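Local structure of capsular polysaccharide biosynthesis protein (Burkholderia pseudomallei, 4BQN) at residues Tyr111-His116 / Ser289-Arg294; Val130-Lys135 / Ser283-Val288. The protein binds coenzyme A and probably acts as an acetyltransferase in the biosynthesis of the capsular polysaccharide. The protein carries 1 engineered substitution. One frame throughout, in Å; residues are numbered along the deposited sequence. Where two conformers were deposited one is given.

Contact 1 (Tyr111-His116 / Ser289-Arg294); sequences YGLPPH and SAFFDR. With COA (coenzyme A), chain C.
Tyr111 and Phe291 bring the two backbones closest, their CA atoms 5.9 Å apart, where the irregular loop 111-116 passes beside helix 285-296. The contact centres on a cation-pi stack at the coenzyme A pocket. The guanidinium of Arg294 lies flat on one face of the Tyr111 ring, with planes 5° apart and CZ of Arg294 3.7 Å from the ring centroid. CD of Arg294 adds a CH-pi contact over the same ring, reaching CD1 of Tyr111 at 3.4 Å. The arginine chain runs out extended as far as NE, its CG trans to the main-chain N (chi1 -173°), and so reaches the tyrosine and the phosphate together. Phe291 is buried beside the loop, with the backbone N of Tyr111 and CD1 of Leu113 placed obliquely to its ring: CD1 of Phe291 is 3.5 Å from N of Tyr111, and CD1 of Leu113 rests 3.8 Å from CB of Phe291. Phe280 of helix 269-281 also touches both Leu113 and Phe291. The stack probably restrains the guanidinium so that its edge faces the 3'-phosphate of coenzyme A, where NH1 of Arg294 donates to O7A at 3.1 Å and NH2 of Arg294 to O9A at 3.0 Å.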
loop_
_atom_site.group_PDB
_atom_site.type_symbol
_atom_site.label_atom_id
_atom_site.label_comp_id
_atom_site.label_asym_id
_atom_site.label_seq_id
_atom_site.Cartn_x
_atom_site.Cartn_y
_atom_site.Cartn_z
ATOM N N TYR A 111 14.798 -0.029 4.232
ATOM C CA TYR A 111 14.900 -0.429 5.636
ATOM C C TYR A 111 16.374 -0.335 5.990
ATOM O O TYR A 111 17.222 -0.882 5.287
ATOM C CB TYR A 111 14.413 -1.868 5.856
ATOM C CG TYR A 111 14.682 -2.377 7.269
ATOM C CD1 TYR A 111 15.906 -2.973 7.614
ATOM C CD2 TYR A 111 13.723 -2.235 8.259
ATOM C CE1 TYR A 111 16.152 -3.423 8.907
ATOM C CE2 TYR A 111 13.960 -2.672 9.555
ATOM C CZ TYR A 111 15.173 -3.268 9.871
ATOM O OH TYR A 111 15.406 -3.712 11.157
ATOM N N GLY A 112 16.678 0.355 7.080
ATOM C CA GLY A 112 18.066 0.534 7.525
ATOM C C GLY A 112 18.908 1.457 6.665
ATOM O O GLY A 112 20.121 1.557 6.864
ATOM N N LEU A 113 18.261 2.101 5.698
ATOM C CA LEU A 113 18.866 3.040 4.758
ATOM C C LEU A 113 18.120 4.343 4.883
ATOM O O LEU A 113 17.002 4.365 5.400
ATOM C CB LEU A 113 18.748 2.512 3.319
ATOM C CG LEU A 113 19.493 1.214 2.992
ATOM C CD1 LEU A 113 19.043 0.659 1.657
ATOM C CD2 LEU A 113 21.002 1.427 3.005
ATOM N N PRO A 114 18.726 5.442 4.425
ATOM C CA PRO A 114 18.031 6.723 4.559
ATOM C C PRO A 114 16.684 6.690 3.846
ATOM O O PRO A 114 16.535 5.997 2.828
ATOM C CB PRO A 114 18.962 7.707 3.846
ATOM C CG PRO A 114 20.304 7.058 3.867
ATOM C CD PRO A 114 20.050 5.586 3.792
ATOM N N PRO A 115 15.702 7.434 4.364
ATOM C CA PRO A 115 14.433 7.523 3.649
ATOM C C PRO A 115 14.665 8.062 2.240
ATOM O O PRO A 115 15.492 8.953 2.030
ATOM C CB PRO A 115 13.622 8.524 4.481
ATOM C CG PRO A 115 14.257 8.496 5.830
ATOM C CD PRO A 115 15.713 8.262 5.579
ATOM N N HIS A 116 13.956 7.505 1.275
ATOM C CA HIS A 116 14.067 7.975 -0.095
ATOM C C HIS A 116 13.001 9.041 -0.306
ATOM O O HIS A 116 11.855 8.850 0.124
ATOM C CB HIS A 116 13.878 6.810 -1.077
ATOM C CG HIS A 116 14.213 7.165 -2.489
ATOM N ND1 HIS A 116 13.404 7.966 -3.268
ATOM C CD2 HIS A 116 15.297 6.869 -3.243
ATOM C CE1 HIS A 116 13.973 8.138 -4.449
ATOM N NE2 HIS A 116 15.123 7.483 -4.458
ATOM N N SER A 289 23.417 -4.388 1.419
ATOM C CA SER A 289 23.326 -5.852 1.468
ATOM C C SER A 289 22.329 -6.349 2.535
ATOM O O SER A 289 21.534 -7.261 2.293
ATOM C CB SER A 289 24.705 -6.458 1.706
ATOM O OG SER A 289 24.653 -7.871 1.644
ATOM N N ALA A 290 22.361 -5.742 3.717
ATOM C CA ALA A 290 21.405 -6.115 4.761
ATOM C C ALA A 290 19.969 -5.869 4.297
ATOM O O ALA A 290 19.071 -6.674 4.543
ATOM C CB ALA A 290 21.684 -5.370 6.052
ATOM N N PHE A 291 19.760 -4.748 3.616
ATOM C CA PHE A 291 18.444 -4.413 3.070
ATOM C C PHE A 291 18.008 -5.464 2.045
ATOM O O PHE A 291 16.891 -6.006 2.116
ATOM C CB PHE A 291 18.476 -3.011 2.429
ATOM C CG PHE A 291 17.270 -2.697 1.588
ATOM C CD1 PHE A 291 16.006 -2.603 2.168
ATOM C CD2 PHE A 291 17.392 -2.461 0.225
ATOM C CE1 PHE A 291 14.891 -2.312 1.393
ATOM C CE2 PHE A 291 16.277 -2.165 -0.553
ATOM C CZ PHE A 291 15.028 -2.086 0.032
ATOM N N PHE A 292 18.892 -5.773 1.097
ATOM C CA PHE A 292 18.533 -6.730 0.072
ATOM C C PHE A 292 18.229 -8.091 0.694
ATOM O O PHE A 292 17.255 -8.744 0.300
ATOM C CB PHE A 292 19.627 -6.885 -0.978
ATOM C CG PHE A 292 19.268 -7.872 -2.049
ATOM C CD1 PHE A 292 18.256 -7.579 -2.955
ATOM C CD2 PHE A 292 19.905 -9.104 -2.127
ATOM C CE1 PHE A 292 17.885 -8.494 -3.931
ATOM C CE2 PHE A 292 19.548 -10.020 -3.105
ATOM C CZ PHE A 292 18.540 -9.710 -4.018
ATOM N N ASP A 293 19.037 -8.518 1.659
ATOM C CA ASP A 293 18.806 -9.810 2.310
ATOM C C ASP A 293 17.444 -9.849 2.996
ATOM O O ASP A 293 16.738 -10.864 2.969
ATOM C CB ASP A 293 19.897 -10.109 3.346
ATOM C CG ASP A 293 21.232 -10.499 2.728
ATOM O OD1 ASP A 293 21.321 -10.706 1.495
ATOM O OD2 ASP A 293 22.209 -10.605 3.506
ATOM N N ARG A 294 17.082 -8.749 3.647
ATOM C CA ARG A 294 15.799 -8.672 4.332
ATOM C C ARG A 294 14.632 -8.778 3.350
ATOM O O ARG A 294 13.674 -9.513 3.594
ATOM C CB ARG A 294 15.705 -7.378 5.147
ATOM C CG ARG A 294 14.471 -7.287 6.037
ATOM C CD ARG A 294 14.562 -6.047 6.899
ATOM N NE ARG A 294 13.513 -5.951 7.912
ATOM C CZ ARG A 294 12.351 -5.340 7.728
ATOM N NH1 ARG A 294 12.062 -4.787 6.559
ATOM N NH2 ARG A 294 11.474 -5.287 8.719
HETATM N N1A COA C . 2.997 -8.041 2.266
HETATM C C2A COA C . 4.294 -7.748 2.536
HETATM N N3A COA C . 4.652 -6.783 3.401
HETATM C C4A COA C . 3.696 -6.094 4.063
HETATM C C5A COA C . 2.283 -6.367 3.826
HETATM C C6A COA C . 1.964 -7.412 2.862
HETATM N N6A COA C . 0.677 -7.709 2.590
HETATM N N7A COA C . 1.552 -5.536 4.605
HETATM C C8A COA C . 2.441 -4.789 5.306
HETATM N N9A COA C . 3.709 -5.107 4.958
HETATM C C1B COA C . 4.963 -4.578 5.507
HETATM C C2B COA C . 4.939 -3.113 5.905
HETATM O O2B COA C . 5.250 -2.286 4.783
HETATM C C3B COA C . 6.020 -3.115 6.975
HETATM O O3B COA C . 7.286 -3.159 6.291
HETATM P P3B COA C . 8.683 -2.893 7.042
HETATM O O7A COA C . 9.681 -2.865 5.912
HETATM O O8A COA C . 8.501 -1.556 7.709
HETATM O O9A COA C . 8.871 -4.036 8.010
HETATM C C4B COA C . 5.806 -4.453 7.680
HETATM O O4B COA C . 5.149 -5.295 6.731
HETATM C C5B COA C . 4.974 -4.363 8.960
HETATM O O5B COA C . 3.740 -3.745 8.617
HETATM P P1A COA C . 2.344 -4.305 9.125
HETATM O O1A COA C . 1.292 -3.491 8.431
HETATM O O2A COA C . 2.278 -5.796 8.973
HETATM O O3A COA C . 2.295 -4.037 10.700
HETATM P P2A COA C . 2.411 -2.737 11.645
HETATM O O4A COA C . 3.672 -2.888 12.458
HETATM O O5A COA C . 1.104 -2.667 12.385
HETATM O O6A COA C . 2.582 -1.477 10.688
HETATM C CBP COA C . 2.144 0.274 9.108
HETATM C CCP COA C . 1.513 -0.752 10.048
HETATM C CDP COA C . 1.059 1.071 8.392
HETATM C CEP COA C . 2.932 1.260 9.953
HETATM C CAP COA C . 3.050 -0.492 8.108
HETATM O OAP COA C . 2.243 -1.251 7.205
HETATM C C9P COA C . 4.045 0.316 7.290
HETATM O O9P COA C . 5.138 0.608 7.759
HETATM N N8P COA C . 3.720 0.639 6.033
HETATM C C7P COA C . 4.636 1.352 5.153
HETATM C C6P COA C . 4.787 2.834 5.447
HETATM C C5P COA C . 3.442 3.487 5.277
HETATM O O5P COA C . 2.667 3.595 6.215
HETATM N N4P COA C . 3.177 3.921 4.059
HETATM C C3P COA C . 1.932 4.561 3.741
HETATM C C2P COA C . 1.248 3.812 2.621
HETATM S S1P COA C . -0.453 4.216 2.666
#

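Contact 2 (Val130-Lys135 / Ser283-Val288)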
loop_
_atom_site.group_PDB
_atom_site.type_symbol
_atom_site.label_atom_id
_atom_site.label_comp_id
_atom_site.label_asym_id
_atom_site.label_seq_id
_atom_site.Cartn_x
_atom_site.Cartn_y
_atom_site.Cartn_z
ATOM N N VAL A 130 25.021 -4.976 -4.697
ATOM C CA VAL A 130 25.774 -5.893 -3.838
ATOM C C VAL A 130 26.613 -6.879 -4.658
ATOM O O VAL A 130 27.743 -7.186 -4.272
ATOM C CB VAL A 130 24.847 -6.637 -2.841
ATOM C CG1 VAL A 130 25.595 -7.731 -2.094
ATOM C CG2 VAL A 130 24.240 -5.647 -1.860
ATOM N N MET A 131 26.065 -7.344 -5.786
ATOM C CA MET A 131 26.650 -8.323 -6.711
ATOM C C MET A 131 27.704 -7.704 -7.648
ATOM O O MET A 131 28.250 -8.396 -8.523
ATOM C CB MET A 131 25.498 -8.899 -7.559
ATOM C CG MET A 131 25.722 -10.261 -8.208
ATOM S SD MET A 131 24.278 -10.805 -9.157
ATOM C CE MET A 131 24.873 -12.363 -9.814
ATOM N N ASP A 132 27.923 -6.393 -7.507
ATOM C CA ASP A 132 28.807 -5.606 -8.379
ATOM C C ASP A 132 28.381 -5.624 -9.853
ATOM O O ASP A 132 29.217 -5.579 -10.760
ATOM C CB ASP A 132 30.289 -5.991 -8.200
ATOM C CG ASP A 132 30.926 -5.334 -6.981
ATOM O OD1 ASP A 132 30.484 -4.233 -6.576
ATOM O OD2 ASP A 132 31.882 -5.920 -6.429
ATOM N N VAL A 133 27.071 -5.681 -10.087
ATOM C CA VAL A 133 26.534 -5.555 -11.438
ATOM C C VAL A 133 26.474 -4.061 -11.716
ATOM O O VAL A 133 25.883 -3.318 -10.926
ATOM C CB VAL A 133 25.139 -6.210 -11.565
ATOM C CG1 VAL A 133 24.482 -5.845 -12.890
ATOM C CG2 VAL A 133 25.268 -7.723 -11.451
ATOM N N ASP A 134 27.117 -3.611 -12.798
ATOM C CA ASP A 134 27.117 -2.186 -13.152
ATOM C C ASP A 134 25.756 -1.739 -13.675
ATOM O O ASP A 134 24.988 -2.551 -14.219
ATOM C CB ASP A 134 28.245 -1.808 -14.136
ATOM C CG ASP A 134 28.907 -3.015 -14.800
ATOM O OD1 ASP A 134 28.278 -4.089 -14.923
ATOM O OD2 ASP A 134 30.084 -2.879 -15.204
ATOM N N LYS A 135 25.449 -0.454 -13.508
ATOM C CA LYS A 135 24.133 0.067 -13.874
ATOM C C LYS A 135 23.810 -0.127 -15.357
ATOM O O LYS A 135 22.663 -0.423 -15.720
ATOM C CB LYS A 135 23.977 1.532 -13.438
ATOM C CG LYS A 135 24.962 2.509 -14.056
ATOM C CD LYS A 135 24.883 3.872 -13.384
ATOM C CE LYS A 135 25.655 4.915 -14.175
ATOM N NZ LYS A 135 27.103 4.587 -14.287
ATOM N N SER A 283 25.062 4.845 -0.125
ATOM C CA SER A 283 24.966 4.234 1.198
ATOM C C SER A 283 26.072 3.189 1.402
ATOM O O SER A 283 26.642 2.702 0.431
ATOM C CB SER A 283 23.584 3.577 1.371
ATOM O OG SER A 283 22.598 4.556 1.646
ATOM N N PRO A 284 26.358 2.810 2.668
ATOM C CA PRO A 284 27.353 1.758 2.884
ATOM C C PRO A 284 26.898 0.450 2.247
ATOM O O PRO A 284 25.741 0.062 2.377
ATOM C CB PRO A 284 27.404 1.626 4.411
ATOM C CG PRO A 284 26.869 2.925 4.932
ATOM C CD PRO A 284 25.815 3.321 3.939
ATOM N N LYS A 285 27.805 -0.213 1.545
ATOM C CA LYS A 285 27.488 -1.473 0.885
ATOM C C LYS A 285 26.937 -2.516 1.860
ATOM O O LYS A 285 26.011 -3.253 1.519
ATOM C CB LYS A 285 28.713 -2.025 0.164
ATOM C CG LYS A 285 28.357 -3.069 -0.880
ATOM C CD LYS A 285 29.611 -3.540 -1.589
ATOM C CE LYS A 285 29.389 -3.716 -3.076
ATOM N NZ LYS A 285 30.705 -3.990 -3.720
ATOM N N ALA A 286 27.485 -2.576 3.069
ATOM C CA ALA A 286 26.996 -3.533 4.058
ATOM C C ALA A 286 25.522 -3.296 4.377
ATOM O O ALA A 286 24.762 -4.249 4.597
ATOM C CB ALA A 286 27.836 -3.486 5.326
ATOM N N ASP A 287 25.109 -2.032 4.401
ATOM C CA ASP A 287 23.715 -1.706 4.731
ATOM C C ASP A 287 22.801 -1.996 3.552
ATOM O O ASP A 287 21.670 -2.463 3.739
ATOM C CB ASP A 287 23.563 -0.236 5.135
ATOM C CG ASP A 287 24.372 0.124 6.360
ATOM O OD1 ASP A 287 24.925 -0.781 7.027
ATOM O OD2 ASP A 287 24.443 1.333 6.658
ATOM N N VAL A 288 23.288 -1.746 2.342
ATOM C CA VAL A 288 22.528 -2.111 1.145
ATOM C C VAL A 288 22.362 -3.645 1.088
ATOM O O VAL A 288 21.278 -4.155 0.765
ATOM C CB VAL A 288 23.183 -1.553 -0.132
ATOM C CG1 VAL A 288 22.436 -2.016 -1.379
ATOM C CG2 VAL A 288 23.195 -0.030 -0.088
#
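The carboxylate of Asp132 is the flat group of this contact, and Lys285 approaches it at the OD1 end. NZ of Lys285 comes to OD1 of Asp132 from the syn side, raised 31° from the plane of the carboxylate, so the ammonium sits somewhat off the edge. The result is a salt bridge with a hydrogen bond of 2.9 Å from NZ of Lys285 to OD1 of Asp132, while OD2 of Asp132 stays farther from the same nitrogen, at 3.5 Å. The bridge is described for one of two deposited conformers of Asp132.

The contact joins the end of helix 123-130 to the first turn of helix 285-296. Asp132 closes the earlier helix in a Schellman motif, where its positive phi of 60° turns the chain out of the helix, and Pro284 occupies the N-cap of the later one. Lys285 spans the gap between them: its chain leaves the first turn toward the opposing segment, bends at chi3 (-139°) and passes CE 4.0 Å from the backbone O of Val130. The lysine chain runs roughly perpendicular to the aspartate.

Beside the ion pair the packing is apolar. CG2 of Val130 lies 4.1 Å from CG1 of Val288 and 4.0 Å from the carbonyl C of Val288, the two valine side chains running antiparallel alongside each other. Val288 is buried, and Ala126, Phe280 and Leu113 also touch its side chain.

Chemically, an exposed ion pair thus borders a small apolar contact. The lysine would place positive charge near the carbonyl end of helix 123-130, which could ease the presence of an aspartate there, although exposure to solvent would probably weaken the bridge.

Overall arrangement
From the N terminus the chain first builds the four-stranded parallel sheet, then enters the loop holding 111-116, between strands 107-108 and 121-122, and runs through helix 123-130 to the turn at 130-135. After almost 150 residues it returns at 283-288, closing the loop of contact 2, and continues directly into 289-294 to close that of contact 1. Contact 2 is therefore nested inside contact 1, and helix 285-296 serves both, meeting the helix end near its start and the strand-connecting loop farther along. The centres lie 11 Å apart and the contacts touch, Leu113 packing on Asp287 and Val130 on Ser289. Contact 1 holds Arg294, which binds coenzyme A; contact 2 lies farther from the chain centre.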